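Local atomic coordinates of BH1408 protein (Bacillus halodurans, PDB entry 4E0A), a protein that probably acts as an N-acetyltransferase of the GNAT family, moving an acetyl group onto an amine. Residues A68-H73 / E111-Y116; I72-T77 / K118-D123. The protein carries 1 engineered substitution. One frame throughout, in Å; residues are numbered along the deposited sequence.

Contact 1 (A68-H73 / E111-Y116); sequences AYSVIH and EAIISY
Ile72 projects from strand 65-77 toward helix 105-119 with its two branches parted, CD1 going to the ring of Tyr116 and CG2 to Ile113, both on that helix. This is helix-on-sheet packing in the core of a GNAT acetyltransferase fold: the short segments of strand and helix run nearly the same way, 22° apart, with 10.5 Å between their axes.

The Tyr116 contact is a CH-pi interaction. CD1 of Ile72 sits over one face of the ring, 3.9 Å from its centroid and 23° off the normal, displaced toward the rim near Tyr116 CD1. What delivers the methyl there is the first torsion of Ile72: CG1 lies between the backbone N and the carbonyl carbon (chi1 69°), and the extended chi2 then carries CD1 out to the aromatic face. The other branch lies along Ile113, where Ile72 CG2 meets Ile113 CD1 at 3.7 Å while the two side chains pass in opposite senses. Without these branches, as with an alanine at this position, the Tyr116 face would probably lose its methyl and Ile113 CD1 its CG2 neighbour, opening a gap between strand and helix.

Besides Ile72, Thr55 of strand 54-62 and Val89 of strand 86-96 touch Tyr116, so the Tyr116 side chain meets both strands that flank 65-77.

Two residues earlier than Ile72, buried Ser70 also points toward the helix, but its OG hydrogen-bonds with Asp93 O. Ile113 CD1 simply presses against it, 3.3 Å from Ser70 OG.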
loop_
_atom_site.group_PDB
_atom_site.type_symbol
_atom_site.label_atom_id
_atom_site.label_comp_id
_atom_site.label_asym_id
_atom_site.label_seq_id
_atom_site.Cartn_x
_atom_site.Cartn_y
_atom_site.Cartn_z
ATOM N N ALA A 68 17.928 11.464 -14.845
ATOM C CA ALA A 68 16.773 11.096 -14.037
ATOM C C ALA A 68 15.722 10.441 -14.915
ATOM O O ALA A 68 15.687 10.667 -16.120
ATOM C CB ALA A 68 16.174 12.336 -13.384
ATOM N N TYR A 69 14.845 9.653 -14.312
ATOM C CA TYR A 69 13.703 9.152 -15.067
ATOM C C TYR A 69 12.552 8.865 -14.138
ATOM O O TYR A 69 12.711 8.780 -12.911
ATOM C CB TYR A 69 14.050 7.873 -15.836
ATOM C CG TYR A 69 13.963 6.625 -14.983
ATOM C CD1 TYR A 69 15.014 6.269 -14.146
ATOM C CD2 TYR A 69 12.826 5.809 -15.006
ATOM C CE1 TYR A 69 14.951 5.129 -13.337
ATOM C CE2 TYR A 69 12.761 4.642 -14.192
ATOM C CZ TYR A 69 13.832 4.328 -13.362
ATOM O OH TYR A 69 13.802 3.203 -12.550
ATOM N N SER A 70 11.385 8.689 -14.731
ATOM C CA SER A 70 10.216 8.322 -13.953
ATOM C C SER A 70 9.318 7.423 -14.784
ATOM O O SER A 70 9.270 7.541 -16.019
ATOM C CB SER A 70 9.447 9.572 -13.506
ATOM O OG SER A 70 8.359 9.207 -12.668
ATOM N N VAL A 71 8.640 6.493 -14.109
ATOM C CA VAL A 71 7.624 5.683 -14.753
ATOM C C VAL A 71 6.300 5.948 -14.054
ATOM O O VAL A 71 6.227 5.878 -12.832
ATOM C CB VAL A 71 7.930 4.182 -14.623
ATOM C CG1 VAL A 71 6.817 3.366 -15.291
ATOM C CG2 VAL A 71 9.289 3.862 -15.238
ATOM N N ILE A 72 5.262 6.262 -14.824
ATOM C CA ILE A 72 3.967 6.589 -14.242
ATOM C C ILE A 72 2.895 5.788 -14.964
ATOM O O ILE A 72 3.110 5.327 -16.085
ATOM C CB ILE A 72 3.651 8.109 -14.318
ATOM C CG1 ILE A 72 3.400 8.539 -15.763
ATOM C CG2 ILE A 72 4.781 8.945 -13.696
ATOM C CD1 ILE A 72 3.295 10.038 -15.929
ATOM N N HIS A 73 1.756 5.607 -14.303
ATOM C CA HIS A 73 0.673 4.799 -14.826
ATOM C C HIS A 73 -0.641 5.505 -14.583
ATOM O O HIS A 73 -0.855 6.076 -13.513
ATOM C CB HIS A 73 0.635 3.450 -14.113
ATOM C CG HIS A 73 1.939 2.712 -14.136
ATOM N ND1 HIS A 73 2.205 1.704 -15.037
ATOM C CD2 HIS A 73 3.049 2.834 -13.367
ATOM C CE1 HIS A 73 3.420 1.230 -14.817
ATOM N NE2 HIS A 73 3.953 1.900 -13.810
ATOM N N GLU A 111 7.146 18.054 -11.803
ATOM C CA GLU A 111 6.302 19.033 -12.470
ATOM C C GLU A 111 5.722 18.490 -13.777
ATOM O O GLU A 111 4.554 18.723 -14.084
ATOM C CB GLU A 111 7.068 20.338 -12.685
ATOM C CG GLU A 111 7.158 21.144 -11.402
ATOM C CD GLU A 111 8.246 22.189 -11.428
ATOM O OE1 GLU A 111 9.082 22.160 -12.355
ATOM O OE2 GLU A 111 8.267 23.035 -10.510
ATOM N N ALA A 112 6.535 17.753 -14.529
ATOM C CA ALA A 112 6.062 17.109 -15.749
ATOM C C ALA A 112 4.942 16.115 -15.437
ATOM O O ALA A 112 3.958 16.014 -16.169
ATOM C CB ALA A 112 7.215 16.399 -16.447
ATOM N N ILE A 113 5.088 15.390 -14.335
ATOM C CA ILE A 113 4.073 14.413 -13.941
ATOM C C ILE A 113 2.766 15.115 -13.568
ATOM O O ILE A 113 1.692 14.663 -13.953
ATOM C CB ILE A 113 4.577 13.495 -12.820
ATOM C CG1 ILE A 113 5.798 12.696 -13.318
ATOM C CG2 ILE A 113 3.487 12.537 -12.346
ATOM C CD1 ILE A 113 6.472 11.881 -12.250
ATOM N N ILE A 114 2.864 16.231 -12.851
ATOM C CA ILE A 114 1.678 17.028 -12.538
ATOM C C ILE A 114 0.946 17.439 -13.815
ATOM O O ILE A 114 -0.271 17.279 -13.918
ATOM C CB ILE A 114 2.018 18.280 -11.714
ATOM C CG1 ILE A 114 2.504 17.890 -10.319
ATOM C CG2 ILE A 114 0.788 19.204 -11.609
ATOM C CD1 ILE A 114 3.133 19.040 -9.531
ATOM N N SER A 115 1.695 17.943 -14.796
ATOM C CA SER A 115 1.101 18.365 -16.061
ATOM C C SER A 115 0.368 17.215 -16.727
ATOM O O SER A 115 -0.700 17.405 -17.310
ATOM C CB SER A 115 2.163 18.923 -17.008
ATOM O OG SER A 115 2.616 20.184 -16.561
ATOM N N TYR A 116 0.944 16.025 -16.633
ATOM C CA TYR A 116 0.318 14.825 -17.156
ATOM C C TYR A 116 -0.990 14.548 -16.417
ATOM O O TYR A 116 -2.019 14.286 -17.041
ATOM C CB TYR A 116 1.269 13.628 -17.012
ATOM C CG TYR A 116 0.699 12.328 -17.525
ATOM C CD1 TYR A 116 0.065 11.434 -16.669
ATOM C CD2 TYR A 116 0.796 11.989 -18.871
ATOM C CE1 TYR A 116 -0.460 10.241 -17.135
ATOM C CE2 TYR A 116 0.270 10.798 -19.349
ATOM C CZ TYR A 116 -0.357 9.928 -18.476
ATOM O OH TYR A 116 -0.881 8.746 -18.946
#

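Contact 2 (I72-T77 / K118-D123); sequences IHLVQT and KAHQVD
A single leucine makes this whole contact from the strand side: Leu74 faces the place where helix 105-119 breaks off, and its two methyls spread over His120 and Val122. CD1 lies 3.8 Å from CG1 of Val122, while CD2 approaches the imidazole of His120, 3.9 Å from His120 CD2. With CG anti to the backbone N (chi1 -160°), the leucine fork is carried out from the strand to the turn, and CD1 also comes within 4.1 Å of His120 CB. Leu74 crosses both partners at a slant.

The turn itself is a Schellman motif. Gln121, with positive phi (49°), is its C-prime residue; Gln121 N bonds to Lys118 O at 2.9 Å and Val122 N returns to Gly117 O. This winding brings His120 and Val122 to Leu74 and sends the chain on into strand 124-130.

The imidazole is held from its own helix, since His120 ND1 hydrogen-bonds with Tyr116 O and the two rings meet with their planes about 30° apart. Val122 touches Val89 of strand 86-96 and, across the dimer interface, Leu156 of the second subunit.

No hydrogen bond joins the segments. Across this partly buried junction the attachment is therefore dispersive and hydrophobic, while polar groups of the turn bond to other partners, as His120 O does with Lys87 NZ.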
loop_
_atom_site.group_PDB
_atom_site.type_symbol
_atom_site.label_atom_id
_atom_site.label_comp_id
_atom_site.label_asym_id
_atom_site.label_seq_id
_atom_site.Cartn_x
_atom_site.Cartn_y
_atom_site.Cartn_z
ATOM N N ILE A 72 5.262 6.262 -14.824
ATOM C CA ILE A 72 3.967 6.589 -14.242
ATOM C C ILE A 72 2.895 5.788 -14.964
ATOM O O ILE A 72 3.110 5.327 -16.085
ATOM C CB ILE A 72 3.651 8.109 -14.318
ATOM C CG1 ILE A 72 3.400 8.539 -15.763
ATOM C CG2 ILE A 72 4.781 8.945 -13.696
ATOM C CD1 ILE A 72 3.295 10.038 -15.929
ATOM N N HIS A 73 1.756 5.607 -14.303
ATOM C CA HIS A 73 0.673 4.799 -14.826
ATOM C C HIS A 73 -0.641 5.505 -14.583
ATOM O O HIS A 73 -0.855 6.076 -13.513
ATOM C CB HIS A 73 0.635 3.450 -14.113
ATOM C CG HIS A 73 1.939 2.712 -14.136
ATOM N ND1 HIS A 73 2.205 1.704 -15.037
ATOM C CD2 HIS A 73 3.049 2.834 -13.367
ATOM C CE1 HIS A 73 3.420 1.230 -14.817
ATOM N NE2 HIS A 73 3.953 1.900 -13.810
ATOM N N LEU A 74 -1.525 5.468 -15.574
ATOM C CA LEU A 74 -2.872 5.997 -15.402
ATOM C C LEU A 74 -3.734 4.874 -14.819
ATOM O O LEU A 74 -3.907 3.825 -15.446
ATOM C CB LEU A 74 -3.438 6.449 -16.754
ATOM C CG LEU A 74 -4.601 7.429 -16.693
ATOM C CD1 LEU A 74 -4.166 8.697 -15.960
ATOM C CD2 LEU A 74 -5.091 7.750 -18.103
ATOM N N VAL A 75 -4.262 5.089 -13.616
ATOM C CA VAL A 75 -4.985 4.044 -12.892
ATOM C C VAL A 75 -6.430 4.478 -12.680
ATOM O O VAL A 75 -6.683 5.596 -12.247
ATOM C CB VAL A 75 -4.320 3.743 -11.516
ATOM C CG1 VAL A 75 -5.132 2.726 -10.724
ATOM C CG2 VAL A 75 -2.867 3.274 -11.709
ATOM N N GLN A 76 -7.381 3.608 -13.011
ATOM C CA GLN A 76 -8.794 3.944 -12.833
ATOM C C GLN A 76 -9.474 2.826 -12.073
ATOM O O GLN A 76 -9.368 1.661 -12.454
ATOM C CB GLN A 76 -9.490 4.178 -14.175
ATOM C CG GLN A 76 -10.964 4.570 -14.044
ATOM C CD GLN A 76 -11.232 6.012 -14.443
ATOM O OE1 GLN A 76 -11.903 6.752 -13.725
ATOM N NE2 GLN A 76 -10.712 6.414 -15.597
ATOM N N THR A 77 -10.136 3.165 -10.976
ATOM C CA THR A 77 -10.835 2.141 -10.196
ATOM C C THR A 77 -12.332 2.357 -10.354
ATOM O O THR A 77 -12.787 3.499 -10.447
ATOM C CB THR A 77 -10.442 2.171 -8.701
ATOM O OG1 THR A 77 -10.649 3.486 -8.178
ATOM C CG2 THR A 77 -8.993 1.795 -8.527
ATOM N N LYS A 118 -2.889 16.608 -14.700
ATOM C CA LYS A 118 -3.873 17.617 -15.100
ATOM C C LYS A 118 -4.450 17.375 -16.498
ATOM O O LYS A 118 -5.662 17.473 -16.703
ATOM C CB LYS A 118 -3.300 19.037 -14.982
ATOM C CG LYS A 118 -2.964 19.430 -13.550
ATOM C CD LYS A 118 -2.353 20.818 -13.454
ATOM C CE LYS A 118 -2.194 21.233 -11.991
ATOM N NZ LYS A 118 -1.195 22.328 -11.829
ATOM N N ALA A 119 -3.587 17.049 -17.455
ATOM C CA ALA A 119 -4.033 16.819 -18.825
ATOM C C ALA A 119 -5.026 15.659 -18.891
ATOM O O ALA A 119 -5.904 15.625 -19.753
ATOM C CB ALA A 119 -2.836 16.570 -19.752
ATOM N N HIS A 120 -4.907 14.718 -17.962
ATOM C CA HIS A 120 -5.818 13.578 -17.936
ATOM C C HIS A 120 -6.907 13.702 -16.869
ATOM O O HIS A 120 -7.631 12.740 -16.587
ATOM C CB HIS A 120 -5.031 12.272 -17.804
ATOM C CG HIS A 120 -4.220 11.956 -19.019
ATOM N ND1 HIS A 120 -3.036 12.598 -19.307
ATOM C CD2 HIS A 120 -4.453 11.111 -20.051
ATOM C CE1 HIS A 120 -2.557 12.140 -20.451
ATOM N NE2 HIS A 120 -3.399 11.238 -20.923
ATOM N N GLN A 121 -7.013 14.898 -16.295
ATOM C CA GLN A 121 -8.022 15.216 -15.286
ATOM C C GLN A 121 -8.131 14.193 -14.158
ATOM O O GLN A 121 -9.231 13.799 -13.754
ATOM C CB GLN A 121 -9.383 15.436 -15.952
ATOM C CG GLN A 121 -9.410 16.659 -16.840
ATOM C CD GLN A 121 -10.809 17.030 -17.260
ATOM O OE1 GLN A 121 -11.457 16.301 -18.012
ATOM N NE2 GLN A 121 -11.295 18.165 -16.763
ATOM N N VAL A 122 -6.981 13.770 -13.644
ATOM C CA VAL A 122 -6.965 12.797 -12.563
ATOM C C VAL A 122 -7.299 13.450 -11.235
ATOM O O VAL A 122 -7.155 14.664 -11.064
ATOM C CB VAL A 122 -5.605 12.106 -12.455
ATOM C CG1 VAL A 122 -5.181 11.624 -13.839
ATOM C CG2 VAL A 122 -4.574 13.077 -11.879
ATOM N N ASP A 123 -7.743 12.626 -10.297
ATOM C CA ASP A 123 -8.075 13.079 -8.960
ATOM C C ASP A 123 -6.824 13.373 -8.160
ATOM O O ASP A 123 -6.823 14.246 -7.293
ATOM C CB ASP A 123 -8.887 12.005 -8.230
ATOM C CG ASP A 123 -10.206 11.703 -8.914
ATOM O OD1 ASP A 123 -11.055 12.613 -8.988
ATOM O OD2 ASP A 123 -10.410 10.552 -9.349
#

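Overall arrangement
Contact 1 and contact 2 follow one another along strand 65-77 and helix 105-119, their centres 11 Å apart. Ile72 and Leu74, two residues apart on the strand, face the same helix, one at its body and the other at its closing turn. Tyr116 bridges them, with Tyr116 OH 4.1 Å from Leu74 CB. The centre of contact 1 lies about 8 Å, and that of contact 2 about 15 Å, from the centre of the chain; three residues of contact 2 come within reach of the second subunit, against one of contact 1. Together they pack the C-terminal half of helix 105-119, and the turn that ends it, against strand 65-77 of the sheet.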